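Local coordinates for protein putative thioesterase (Escherichia coli, PDB 5UGZ) that probably hydrolyses thioesters to release biosynthetic intermediates, as a type II thioesterase of the colibactin NRPS/PKS pathway, at residues Ser25-Pro30 / Gln81-His86; Gly100-Phe105 / Glu183-Gln188; Gln145-Glu150 / Pro173-Asp178; Ala216-Lys219 / Lys224-Thr227. One frame throughout, in Å; residues are numbered along the deposited sequence.

Interaction 1 (Ser25-Pro30 / Gln81-His86); sequences SLYCLP and QQFVKH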
loop_
_atom_site.group_PDB
_atom_site.type_symbol
_atom_site.label_atom_id
_atom_site.label_comp_id
_atom_site.label_asym_id
_atom_site.label_seq_id
_atom_site.Cartn_x
_atom_site.Cartn_y
_atom_site.Cartn_z
ATOM N N SER A 25 -4.608 3.903 -15.693
ATOM C CA SER A 25 -3.332 3.763 -15.013
ATOM C C SER A 25 -3.562 3.319 -13.577
ATOM O O SER A 25 -4.403 3.885 -12.867
ATOM C CB SER A 25 -2.558 5.071 -15.067
ATOM O OG SER A 25 -2.378 5.445 -16.415
ATOM N N LEU A 26 -2.831 2.293 -13.173
ATOM C CA LEU A 26 -2.877 1.728 -11.831
ATOM C C LEU A 26 -1.588 2.104 -11.108
ATOM O O LEU A 26 -0.524 1.566 -11.420
ATOM C CB LEU A 26 -3.035 0.216 -11.910
ATOM C CG LEU A 26 -2.915 -0.552 -10.603
ATOM C CD1 LEU A 26 -4.155 -0.336 -9.742
ATOM C CD2 LEU A 26 -2.681 -2.038 -10.910
ATOM N N TYR A 27 -1.694 3.028 -10.153
ATOM C CA TYR A 27 -0.589 3.448 -9.304
ATOM C C TYR A 27 -0.493 2.493 -8.122
ATOM O O TYR A 27 -1.482 2.275 -7.417
ATOM C CB TYR A 27 -0.797 4.894 -8.828
ATOM C CG TYR A 27 -0.833 5.869 -10.006
ATOM C CD1 TYR A 27 -2.029 6.187 -10.654
ATOM C CD2 TYR A 27 0.338 6.413 -10.508
ATOM C CE1 TYR A 27 -2.042 7.040 -11.750
ATOM C CE2 TYR A 27 0.331 7.256 -11.593
ATOM C CZ TYR A 27 -0.850 7.561 -12.216
ATOM O OH TYR A 27 -0.821 8.412 -13.298
ATOM N N CYS A 28 0.691 1.916 -7.913
ATOM C CA CYS A 28 0.900 0.951 -6.845
ATOM C C CYS A 28 1.933 1.466 -5.856
ATOM O O CYS A 28 2.998 1.950 -6.255
ATOM C CB CYS A 28 1.332 -0.402 -7.405
ATOM S SG CYS A 28 0.073 -1.127 -8.476
ATOM N N LEU A 29 1.618 1.338 -4.558
ATOM C CA LEU A 29 2.517 1.747 -3.488
ATOM C C LEU A 29 2.986 0.529 -2.704
ATOM O O LEU A 29 2.170 -0.339 -2.374
ATOM C CB LEU A 29 1.825 2.754 -2.542
ATOM C CG LEU A 29 1.613 4.147 -3.150
ATOM C CD1 LEU A 29 0.612 4.097 -4.280
ATOM C CD2 LEU A 29 1.149 5.150 -2.103
ATOM N N PRO A 30 4.272 0.430 -2.382
ATOM C CA PRO A 30 4.789 -0.771 -1.724
ATOM C C PRO A 30 4.574 -0.766 -0.212
ATOM O O PRO A 30 4.213 0.233 0.408
ATOM C CB PRO A 30 6.283 -0.731 -2.076
ATOM C CG PRO A 30 6.590 0.716 -2.216
ATOM C CD PRO A 30 5.334 1.399 -2.702
ATOM N N GLN A 81 4.104 14.125 -6.110
ATOM C CA GLN A 81 5.024 14.593 -7.144
ATOM C C GLN A 81 5.354 13.471 -8.129
ATOM O O GLN A 81 5.540 13.717 -9.329
ATOM C CB GLN A 81 6.308 15.153 -6.512
ATOM C CG GLN A 81 6.144 16.465 -5.759
ATOM C CD GLN A 81 5.395 17.513 -6.560
ATOM O OE1 GLN A 81 5.289 17.422 -7.789
ATOM N NE2 GLN A 81 4.854 18.510 -5.868
ATOM N N GLN A 82 5.449 12.235 -7.640
ATOM C CA GLN A 82 5.621 11.102 -8.544
ATOM C C GLN A 82 4.386 10.918 -9.414
ATOM O O GLN A 82 4.476 10.841 -10.646
ATOM C CB GLN A 82 5.906 9.833 -7.742
ATOM C CG GLN A 82 6.994 9.981 -6.705
ATOM C CD GLN A 82 8.190 10.685 -7.257
ATOM O OE1 GLN A 82 8.700 10.310 -8.314
ATOM N NE2 GLN A 82 8.637 11.743 -6.570
ATOM N N PHE A 83 3.221 10.856 -8.770
ATOM C CA PHE A 83 1.941 10.697 -9.447
ATOM C C PHE A 83 1.814 11.631 -10.645
ATOM O O PHE A 83 1.421 11.194 -11.733
ATOM C CB PHE A 83 0.833 10.935 -8.412
ATOM C CG PHE A 83 -0.550 11.066 -8.982
ATOM C CD1 PHE A 83 -1.291 9.945 -9.311
ATOM C CD2 PHE A 83 -1.121 12.314 -9.144
ATOM C CE1 PHE A 83 -2.549 10.070 -9.802
ATOM C CE2 PHE A 83 -2.388 12.439 -9.641
ATOM C CZ PHE A 83 -3.098 11.324 -9.972
ATOM N N VAL A 84 2.175 12.912 -10.479
ATOM C CA VAL A 84 1.935 13.911 -11.518
ATOM C C VAL A 84 3.023 13.870 -12.579
ATOM O O VAL A 84 3.097 14.752 -13.437
ATOM C CB VAL A 84 1.807 15.332 -10.935
ATOM C CG1 VAL A 84 0.629 15.409 -9.980
ATOM C CG2 VAL A 84 3.089 15.771 -10.258
ATOM N N LYS A 85 3.875 12.849 -12.539
ATOM C CA LYS A 85 4.817 12.632 -13.629
ATOM C C LYS A 85 4.207 11.842 -14.779
ATOM O O LYS A 85 4.755 11.869 -15.887
ATOM C CB LYS A 85 6.075 11.922 -13.112
ATOM C CG LYS A 85 6.747 12.674 -11.983
ATOM C CD LYS A 85 8.208 12.912 -12.273
ATOM C CE LYS A 85 9.019 11.671 -11.967
ATOM N NZ LYS A 85 9.291 11.549 -10.510
ATOM N N HIS A 86 3.076 11.157 -14.544
ATOM C CA HIS A 86 2.403 10.393 -15.586
ATOM C C HIS A 86 0.896 10.609 -15.603
ATOM O O HIS A 86 0.205 9.894 -16.337
ATOM C CB HIS A 86 2.662 8.883 -15.443
ATOM C CG HIS A 86 4.111 8.514 -15.296
ATOM N ND1 HIS A 86 5.063 8.825 -16.245
ATOM C CD2 HIS A 86 4.763 7.848 -14.314
ATOM C CE1 HIS A 86 6.241 8.380 -15.846
ATOM N NE2 HIS A 86 6.087 7.783 -14.678
#
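Tyr27 has CG opposite its carbonyl carbon (chi1 -62°), and Phe83 has CG opposite its backbone N (chi1 169°); with these settings the two rings meet. The two side chains cross at about a right angle, and the rings form an edge-to-face pair with planes inclined at 55°. The edge of Phe83 points at the face of Tyr27, with centroids 4.9 Å apart. Phe83 CD1 sits over the centre of the tyrosine ring, 3.7 Å above its plane. The closest atoms are Tyr27 CE1 and Phe83 CE1, at 3.6 Å.

Val84 leaves helical phi/psi, and His86 comes round to the phenol. Tyr27 OH lies 3.5 Å from His86 O and 4.1 Å from His86 CB, contacts of packing alone. Within the segment 81-86, Lys85 NZ donates to Gln82 OE1 at 2.6 Å, from above the amide plane. Tyr87 stacks on Phe83, and Arg53 of the neighbouring strand touches Tyr27 and His86.

Strand 24-29 of the central parallel sheet is thus joined to the C-terminal end of helix 72-83. The chemistry is apolar and aromatic, which implies that fit between the rings, not polar bonding, holds this contact.

Interaction 2 (Gly100-Phe105 / Glu183-Gln188); sequences GGIMAF and EQYVFQ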
loop_
_atom_site.group_PDB
_atom_site.type_symbol
_atom_site.label_atom_id
_atom_site.label_comp_id
_atom_site.label_asym_id
_atom_site.label_seq_id
_atom_site.Cartn_x
_atom_site.Cartn_y
_atom_site.Cartn_z
ATOM N N GLY A 100 1.749 1.081 2.427
ATOM C CA GLY A 100 1.338 1.581 1.137
ATOM C C GLY A 100 -0.154 1.761 1.024
ATOM O O GLY A 100 -0.613 2.542 0.186
ATOM N N GLY A 101 -0.923 1.055 1.844
ATOM C CA GLY A 101 -2.371 1.189 1.841
ATOM C C GLY A 101 -2.818 2.431 2.587
ATOM O O GLY A 101 -3.732 3.121 2.140
ATOM N N ILE A 102 -2.179 2.711 3.731
ATOM C CA ILE A 102 -2.410 3.968 4.450
ATOM C C ILE A 102 -1.991 5.148 3.592
ATOM O O ILE A 102 -2.674 6.175 3.535
ATOM C CB ILE A 102 -1.646 3.977 5.790
ATOM C CG1 ILE A 102 -2.242 2.978 6.791
ATOM C CG2 ILE A 102 -1.634 5.369 6.383
ATOM C CD1 ILE A 102 -3.672 3.281 7.226
ATOM N N MET A 103 -0.852 5.023 2.918
ATOM C CA MET A 103 -0.396 6.071 2.019
ATOM C C MET A 103 -1.324 6.215 0.823
ATOM O O MET A 103 -1.601 7.334 0.394
ATOM C CB MET A 103 1.045 5.791 1.577
ATOM C CG MET A 103 2.039 5.903 2.722
ATOM S SD MET A 103 3.791 6.057 2.281
ATOM C CE MET A 103 3.771 7.559 1.324
ATOM N N ALA A 104 -1.822 5.103 0.279
ATOM C CA ALA A 104 -2.816 5.186 -0.786
ATOM C C ALA A 104 -4.062 5.932 -0.325
ATOM O O ALA A 104 -4.612 6.756 -1.067
ATOM C CB ALA A 104 -3.181 3.792 -1.284
ATOM N N PHE A 105 -4.525 5.656 0.895
ATOM C CA PHE A 105 -5.697 6.347 1.414
ATOM C C PHE A 105 -5.451 7.843 1.530
ATOM O O PHE A 105 -6.280 8.654 1.109
ATOM C CB PHE A 105 -6.087 5.782 2.777
ATOM C CG PHE A 105 -7.209 6.540 3.432
ATOM C CD1 PHE A 105 -8.525 6.315 3.064
ATOM C CD2 PHE A 105 -6.942 7.486 4.411
ATOM C CE1 PHE A 105 -9.561 7.029 3.669
ATOM C CE2 PHE A 105 -7.953 8.194 5.016
ATOM C CZ PHE A 105 -9.272 7.966 4.646
ATOM N N GLU A 183 3.834 4.181 12.522
ATOM C CA GLU A 183 3.590 4.256 13.962
ATOM C C GLU A 183 3.245 5.668 14.425
ATOM O O GLU A 183 2.434 5.844 15.338
ATOM C CB GLU A 183 4.807 3.736 14.717
ATOM C CG GLU A 183 4.815 2.233 14.804
ATOM C CD GLU A 183 6.151 1.682 15.190
ATOM O OE1 GLU A 183 7.006 2.482 15.627
ATOM O OE2 GLU A 183 6.354 0.457 15.044
ATOM N N GLN A 184 3.868 6.687 13.848
ATOM C CA GLN A 184 3.525 8.051 14.224
ATOM C C GLN A 184 2.311 8.560 13.484
ATOM O O GLN A 184 1.958 9.728 13.621
ATOM C CB GLN A 184 4.709 8.986 13.983
ATOM C CG GLN A 184 5.926 8.660 14.839
ATOM C CD GLN A 184 6.980 9.736 14.759
ATOM O OE1 GLN A 184 7.128 10.395 13.733
ATOM N NE2 GLN A 184 7.714 9.931 15.849
ATOM N N TYR A 185 1.666 7.702 12.709
ATOM C CA TYR A 185 0.515 8.114 11.931
ATOM C C TYR A 185 -0.687 8.354 12.842
ATOM O O TYR A 185 -1.006 7.534 13.707
ATOM C CB TYR A 185 0.217 7.053 10.876
ATOM C CG TYR A 185 -1.080 7.269 10.157
ATOM C CD1 TYR A 185 -1.249 8.350 9.311
ATOM C CD2 TYR A 185 -2.132 6.395 10.319
ATOM C CE1 TYR A 185 -2.426 8.552 8.650
ATOM C CE2 TYR A 185 -3.309 6.585 9.666
ATOM C CZ TYR A 185 -3.459 7.667 8.828
ATOM O OH TYR A 185 -4.650 7.879 8.174
ATOM N N VAL A 186 -1.354 9.488 12.646
ATOM C CA VAL A 186 -2.522 9.886 13.422
ATOM C C VAL A 186 -3.639 10.225 12.439
ATOM O O VAL A 186 -3.566 11.242 11.735
ATOM C CB VAL A 186 -2.214 11.083 14.335
ATOM C CG1 VAL A 186 -3.501 11.654 14.936
ATOM C CG2 VAL A 186 -1.218 10.679 15.424
ATOM N N PHE A 187 -4.677 9.389 12.396
ATOM C CA PHE A 187 -5.785 9.628 11.481
ATOM C C PHE A 187 -6.504 10.931 11.822
ATOM O O PHE A 187 -6.816 11.195 12.987
ATOM C CB PHE A 187 -6.772 8.453 11.535
ATOM C CG PHE A 187 -8.072 8.714 10.812
ATOM C CD1 PHE A 187 -8.116 8.779 9.429
ATOM C CD2 PHE A 187 -9.252 8.886 11.520
ATOM C CE1 PHE A 187 -9.296 9.023 8.762
ATOM C CE2 PHE A 187 -10.439 9.130 10.863
ATOM C CZ PHE A 187 -10.463 9.199 9.475
ATOM N N GLN A 188 -6.776 11.753 10.807
ATOM C CA GLN A 188 -7.737 12.843 10.961
ATOM C C GLN A 188 -8.794 12.737 9.878
ATOM O O GLN A 188 -8.466 12.679 8.691
ATOM C CB GLN A 188 -7.090 14.231 10.904
ATOM C CG GLN A 188 -8.052 15.367 11.324
ATOM C CD GLN A 188 -8.091 15.616 12.844
ATOM O OE1 GLN A 188 -7.055 15.771 13.484
ATOM N NE2 GLN A 188 -9.292 15.670 13.410
#
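The phenol oxygen Tyr185 OH hydrogen-bonds to Glu106 OE2, one residue beyond the segment 100-105 whose side chains its ring touches. That segment belongs to helix 99-113, which in this alpha/beta-hydrolase fold starts within a GxSxG sequence resembling a nucleophile elbow. Gly100 is the last glycine of that pattern. The partner segment 183-188 is irregular and begins as helix 165-183 ends.

Ile102 CG2 rests over the centre of the Tyr185 ring. It is 3.8 Å from the ring centroid and 10° off the normal, a CH-pi contact. The isoleucine has CG2 opposite its backbone N and CG1 beside it (chi1 -69°), which leaves the CG2 methyl to meet the ring. Ile102 CD1 adds a contact of 4.1 Å to Tyr185 CE2. The opposite face of the ring carries the backbone Phe187 N, 4.1 Å above the plane and toward the rim. Both faces of the tyrosine thus have a neighbour, the second one off centre. An alanine in its place would probably leave Glu106 OE2 without this hydrogen bond and uncover the CG2 methyl of Ile102.

Phe105 extends the patch. It also packs edge-to-face with His109 and with Phe220. Tyr185 OH lies in the plane of the Phe187 ring, at its edge. Also near that plane, Phe105 CE2 meets Phe187 CE1 at 4.1 Å, the two side chains crossing at about a right angle.

Interaction 3 (Gln145-Glu150 / Pro173-Asp178); sequences QAFMEE and PIIKND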
loop_
_atom_site.group_PDB
_atom_site.type_symbol
_atom_site.label_atom_id
_atom_site.label_comp_id
_atom_site.label_asym_id
_atom_site.label_seq_id
_atom_site.Cartn_x
_atom_site.Cartn_y
_atom_site.Cartn_z
ATOM N N GLN A 145 19.129 -3.861 16.117
ATOM C CA GLN A 145 19.175 -5.312 16.244
ATOM C C GLN A 145 17.875 -5.862 16.819
ATOM O O GLN A 145 17.341 -6.867 16.333
ATOM C CB GLN A 145 20.351 -5.719 17.120
ATOM C CG GLN A 145 20.396 -7.205 17.382
ATOM C CD GLN A 145 21.401 -7.894 16.509
ATOM O OE1 GLN A 145 21.084 -8.326 15.393
ATOM N NE2 GLN A 145 22.639 -7.986 16.998
ATOM N N ALA A 146 17.359 -5.220 17.871
ATOM C CA ALA A 146 16.116 -5.672 18.490
ATOM C C ALA A 146 14.904 -5.434 17.588
ATOM O O ALA A 146 13.967 -6.241 17.581
ATOM C CB ALA A 146 15.934 -4.969 19.834
ATOM N N PHE A 147 14.899 -4.329 16.837
ATOM C CA PHE A 147 13.816 -4.058 15.895
ATOM C C PHE A 147 13.699 -5.175 14.862
ATOM O O PHE A 147 12.633 -5.778 14.697
ATOM C CB PHE A 147 14.056 -2.701 15.219
ATOM C CG PHE A 147 13.057 -2.363 14.144
ATOM C CD1 PHE A 147 11.808 -1.848 14.470
ATOM C CD2 PHE A 147 13.374 -2.538 12.805
ATOM C CE1 PHE A 147 10.879 -1.535 13.476
ATOM C CE2 PHE A 147 12.450 -2.228 11.807
ATOM C CZ PHE A 147 11.204 -1.722 12.145
ATOM N N MET A 148 14.799 -5.488 14.175
ATOM C CA MET A 148 14.740 -6.468 13.097
ATOM C C MET A 148 14.370 -7.851 13.606
ATOM O O MET A 148 13.705 -8.611 12.891
ATOM C CB MET A 148 16.069 -6.515 12.354
ATOM C CG MET A 148 16.415 -5.210 11.649
ATOM S SD MET A 148 15.170 -4.744 10.431
ATOM C CE MET A 148 15.260 -6.147 9.321
ATOM N N GLU A 149 14.793 -8.205 14.823
ATOM C CA GLU A 149 14.363 -9.474 15.395
ATOM C C GLU A 149 12.862 -9.460 15.648
ATOM O O GLU A 149 12.172 -10.454 15.402
ATOM C CB GLU A 149 15.146 -9.774 16.678
ATOM C CG GLU A 149 16.659 -9.948 16.465
ATOM C CD GLU A 149 17.417 -10.355 17.735
ATOM O OE1 GLU A 149 17.187 -11.474 18.238
ATOM O OE2 GLU A 149 18.248 -9.557 18.232
ATOM N N GLU A 150 12.330 -8.325 16.096
ATOM C CA GLU A 150 10.899 -8.265 16.367
ATOM C C GLU A 150 10.077 -8.349 15.087
ATOM O O GLU A 150 9.004 -8.960 15.078
ATOM C CB GLU A 150 10.550 -6.991 17.125
ATOM C CG GLU A 150 9.089 -6.928 17.500
ATOM C CD GLU A 150 8.674 -8.037 18.464
ATOM O OE1 GLU A 150 9.532 -8.551 19.216
ATOM O OE2 GLU A 150 7.482 -8.394 18.476
ATOM N N PRO A 173 17.858 0.660 8.054
ATOM C CA PRO A 173 17.345 2.038 8.152
ATOM C C PRO A 173 16.093 2.277 7.328
ATOM O O PRO A 173 15.230 3.058 7.736
ATOM C CB PRO A 173 18.515 2.886 7.638
ATOM C CG PRO A 173 19.703 2.032 7.775
ATOM C CD PRO A 173 19.260 0.617 7.613
ATOM N N ILE A 174 15.973 1.627 6.172
ATOM C CA ILE A 174 14.848 1.887 5.280
ATOM C C ILE A 174 13.547 1.359 5.880
ATOM O O ILE A 174 12.571 2.102 6.011
ATOM C CB ILE A 174 15.128 1.293 3.889
ATOM C CG1 ILE A 174 16.311 2.032 3.238
ATOM C CG2 ILE A 174 13.899 1.374 3.021
ATOM C CD1 ILE A 174 17.056 1.184 2.224
ATOM N N ILE A 175 13.524 0.080 6.276
ATOM C CA ILE A 175 12.317 -0.516 6.852
ATOM C C ILE A 175 11.972 0.109 8.206
ATOM O O ILE A 175 10.791 0.235 8.554
ATOM C CB ILE A 175 12.467 -2.059 6.940
ATOM C CG1 ILE A 175 11.230 -2.705 7.590
ATOM C CG2 ILE A 175 13.743 -2.464 7.656
ATOM C CD1 ILE A 175 10.893 -4.099 7.054
ATOM N N LYS A 176 12.981 0.526 8.981
ATOM C CA LYS A 176 12.722 1.171 10.267
ATOM C C LYS A 176 12.069 2.531 10.080
ATOM O O LYS A 176 11.178 2.915 10.851
ATOM C CB LYS A 176 14.024 1.315 11.051
ATOM C CG LYS A 176 13.837 1.464 12.540
ATOM C CD LYS A 176 15.186 1.511 13.219
ATOM C CE LYS A 176 15.077 1.303 14.716
ATOM N NZ LYS A 176 16.395 1.565 15.351
ATOM N N ASN A 177 12.508 3.274 9.060
ATOM C CA ASN A 177 11.863 4.536 8.723
ATOM C C ASN A 177 10.398 4.335 8.368
ATOM O O ASN A 177 9.539 5.109 8.809
ATOM C CB ASN A 177 12.584 5.208 7.557
ATOM C CG ASN A 177 11.970 6.554 7.203
ATOM O OD1 ASN A 177 11.000 6.636 6.444
ATOM N ND2 ASN A 177 12.507 7.610 7.780
ATOM N N ASP A 178 10.099 3.325 7.539
ATOM C CA ASP A 178 8.715 3.080 7.145
ATOM C C ASP A 178 7.856 2.658 8.327
ATOM O O ASP A 178 6.658 2.955 8.353
ATOM C CB ASP A 178 8.648 2.026 6.042
ATOM C CG ASP A 178 9.064 2.582 4.705
ATOM O OD1 ASP A 178 9.260 3.812 4.631
ATOM O OD2 ASP A 178 9.189 1.808 3.736
#
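One face of the Phe147 ring is covered by the aliphatic part of Lys176. Lys176 CG stands over the ring centre, 3.9 Å from the centroid and 8° off the normal, a CH-pi contact. At the far end of the ring Phe147 CE2 comes to 3.7 Å from Lys176 CA, and Phe147 CZ lies obliquely to Ile175 O at 4.1 Å. Tyr179, one turn further along the second helix, packs edge-to-face with the same ring.

The lysine chain, extended beyond CG, crosses the ring obliquely and runs on past it, with Lys176 CE 4.2 Å from Phe147 CB. Its charged end then reaches Asp144 OD1 in a salt bridge and Leu142 O in a hydrogen bond. One side chain thus supplies both apolar cover and a polar tie to the start of helix 144-154. An alanine at position Phe147 would probably open a gap between the helices and leave the methylenes of Lys176 without the surface they lie on.

Beside this pair, Met148 SD touches Ile175 CG2 at 3.9 Å. The methionine chain is bent at chi2 and chi3. It also packs on Met168, Phe171 and Thr172.

The two helical segments cross steeply, at 74°, with axes 10.9 Å apart at their closest. Along the chain, helices 144-154 and 165-183 come between strands 121-125 and 198-203. A helical insertion at this point is consistent with the lid of type II thioesterases of the alpha/beta-hydrolase fold.

Interaction 4 (Ala216-Lys219 / Lys224-Thr227); sequences AWEK and KTRT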
loop_
_atom_site.group_PDB
_atom_site.type_symbol
_atom_site.label_atom_id
_atom_site.label_comp_id
_atom_site.label_asym_id
_atom_site.label_seq_id
_atom_site.Cartn_x
_atom_site.Cartn_y
_atom_site.Cartn_z
ATOM N N ALA A 216 -14.564 -1.492 9.521
ATOM C CA ALA A 216 -14.384 -0.056 9.676
ATOM C C ALA A 216 -13.967 0.627 8.390
ATOM O O ALA A 216 -13.800 1.846 8.388
ATOM C CB ALA A 216 -13.344 0.229 10.753
ATOM N N TRP A 217 -13.762 -0.126 7.315
ATOM C CA TRP A 217 -13.373 0.444 6.036
ATOM C C TRP A 217 -14.551 0.999 5.251
ATOM O O TRP A 217 -14.342 1.832 4.365
ATOM C CB TRP A 217 -12.669 -0.623 5.190
ATOM C CG TRP A 217 -11.163 -0.641 5.253
ATOM C CD1 TRP A 217 -10.376 -1.623 5.777
ATOM C CD2 TRP A 217 -10.274 0.344 4.718
ATOM N NE1 TRP A 217 -9.048 -1.308 5.613
ATOM C CE2 TRP A 217 -8.956 -0.105 4.962
ATOM C CE3 TRP A 217 -10.461 1.562 4.053
ATOM C CZ2 TRP A 217 -7.825 0.634 4.574
ATOM C CZ3 TRP A 217 -9.329 2.299 3.669
ATOM C CH2 TRP A 217 -8.034 1.829 3.936
ATOM N N GLU A 218 -15.780 0.573 5.560
ATOM C CA GLU A 218 -16.916 0.806 4.676
ATOM C C GLU A 218 -17.425 2.242 4.714
ATOM O O GLU A 218 -17.978 2.722 3.717
ATOM C CB GLU A 218 -18.033 -0.184 5.026
ATOM C CG GLU A 218 -17.654 -1.627 4.675
ATOM C CD GLU A 218 -18.583 -2.668 5.267
ATOM O OE1 GLU A 218 -19.668 -2.301 5.775
ATOM O OE2 GLU A 218 -18.215 -3.864 5.229
ATOM N N LYS A 219 -17.250 2.956 5.826
ATOM C CA LYS A 219 -17.732 4.335 5.877
ATOM C C LYS A 219 -16.924 5.300 5.009
ATOM O O LYS A 219 -17.346 6.450 4.842
ATOM C CB LYS A 219 -17.725 4.843 7.317
ATOM C CG LYS A 219 -16.393 4.665 8.008
ATOM C CD LYS A 219 -16.325 5.464 9.283
ATOM C CE LYS A 219 -15.009 5.244 9.998
ATOM N NZ LYS A 219 -14.870 3.836 10.462
ATOM N N LYS A 224 -19.809 0.156 -2.767
ATOM C CA LYS A 224 -19.604 -1.141 -2.153
ATOM C C LYS A 224 -18.139 -1.308 -1.748
ATOM O O LYS A 224 -17.226 -1.012 -2.524
ATOM C CB LYS A 224 -20.039 -2.224 -3.145
ATOM C CG LYS A 224 -19.764 -3.645 -2.747
ATOM C CD LYS A 224 -20.254 -4.576 -3.838
ATOM C CE LYS A 224 -20.285 -6.042 -3.403
ATOM N NZ LYS A 224 -18.947 -6.731 -3.524
ATOM N N THR A 225 -17.915 -1.746 -0.518
ATOM C CA THR A 225 -16.648 -2.342 -0.127
ATOM C C THR A 225 -16.714 -3.848 -0.360
ATOM O O THR A 225 -17.775 -4.463 -0.216
ATOM C CB THR A 225 -16.355 -2.044 1.341
ATOM O OG1 THR A 225 -16.161 -0.632 1.508
ATOM C CG2 THR A 225 -15.135 -2.813 1.821
ATOM N N ARG A 226 -15.585 -4.441 -0.734
ATOM C CA ARG A 226 -15.534 -5.878 -0.983
ATOM C C ARG A 226 -14.257 -6.459 -0.395
ATOM O O ARG A 226 -13.169 -5.905 -0.585
ATOM C CB ARG A 226 -15.589 -6.194 -2.478
ATOM C CG ARG A 226 -15.296 -7.634 -2.757
ATOM C CD ARG A 226 -15.086 -7.877 -4.220
ATOM N NE ARG A 226 -15.274 -9.287 -4.532
ATOM C CZ ARG A 226 -14.799 -9.881 -5.619
ATOM N NH1 ARG A 226 -14.091 -9.185 -6.498
ATOM N NH2 ARG A 226 -15.018 -11.176 -5.821
ATOM N N THR A 227 -14.381 -7.579 0.312
ATOM C CA THR A 227 -13.242 -8.178 0.989
ATOM C C THR A 227 -12.941 -9.558 0.423
ATOM O O THR A 227 -13.847 -10.370 0.215
ATOM C CB THR A 227 -13.477 -8.268 2.491
ATOM O OG1 THR A 227 -13.805 -6.970 2.999
ATOM C CG2 THR A 227 -12.212 -8.734 3.159
#
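Van der Waals packing between Glu218 and Thr225 makes up most of this contact. The two side chains cross at about a right angle. Glu218 CG is the side-chain atom that touches most closely: it lies 3.6 Å from Thr225 CB and 4.0 Å from Thr225 CG2. The threonine hydroxyl is packed in the same way, with Thr225 OG1 3.6 Å from Glu218 CA. Its first torsion puts OG1 opposite the carbonyl carbon (chi1 -65°), and this turns the oxygen to the backbone of the 3-10 segment 216-219. Beyond CG the glutamate chain is extended.

Polar interactions lie within the segments or lead out of them. Lys219 NZ donates to Ala216 O at 3.1 Å, in the carbonyl plane and on a lone pair, and forms a salt bridge with Asp131.

Aromatic packing belongs to Trp217, which turns its ring off the strand, stacks it with Phe124 and donates NE1 to Cys127 O.

Backbone bonds place the second segment in the sheet. Lys224 and Arg226 pair with Ile198, and Arg226 also with Leu200, on strand 198-203. Strand 225-230 is the outermost on this side, and the short turn before it brings the 3-10 segment back against its first residue.

Thr225 OG1 is buried here and has no partner in the model, its nearest oxygen in the 3-10 segment being Trp217 O at 4.2 Å. The contact therefore rests on shape, and burying this hydroxyl probably carries a cost.

In the fold
From the N terminus, interaction 1 comes first. It closes the loop that contains strand 50-54 and ties strand 24-29 to the end of helix 72-83. Interaction 2 opens after it, on helix 99-113, and closes a long loop just past helix 165-183. Interaction 3 falls wholly within that loop and joins its two main helices. Interaction 4 follows as a short closure at the far edge of the sheet. No two loops cross. Leu29 of interaction 1 packs on Gly100 and Met103 of interaction 2, and Phe105 of interaction 2 packs on Trp217 of interaction 4. Interaction 3 stands apart, its centre about 31 Å from that of interaction 4.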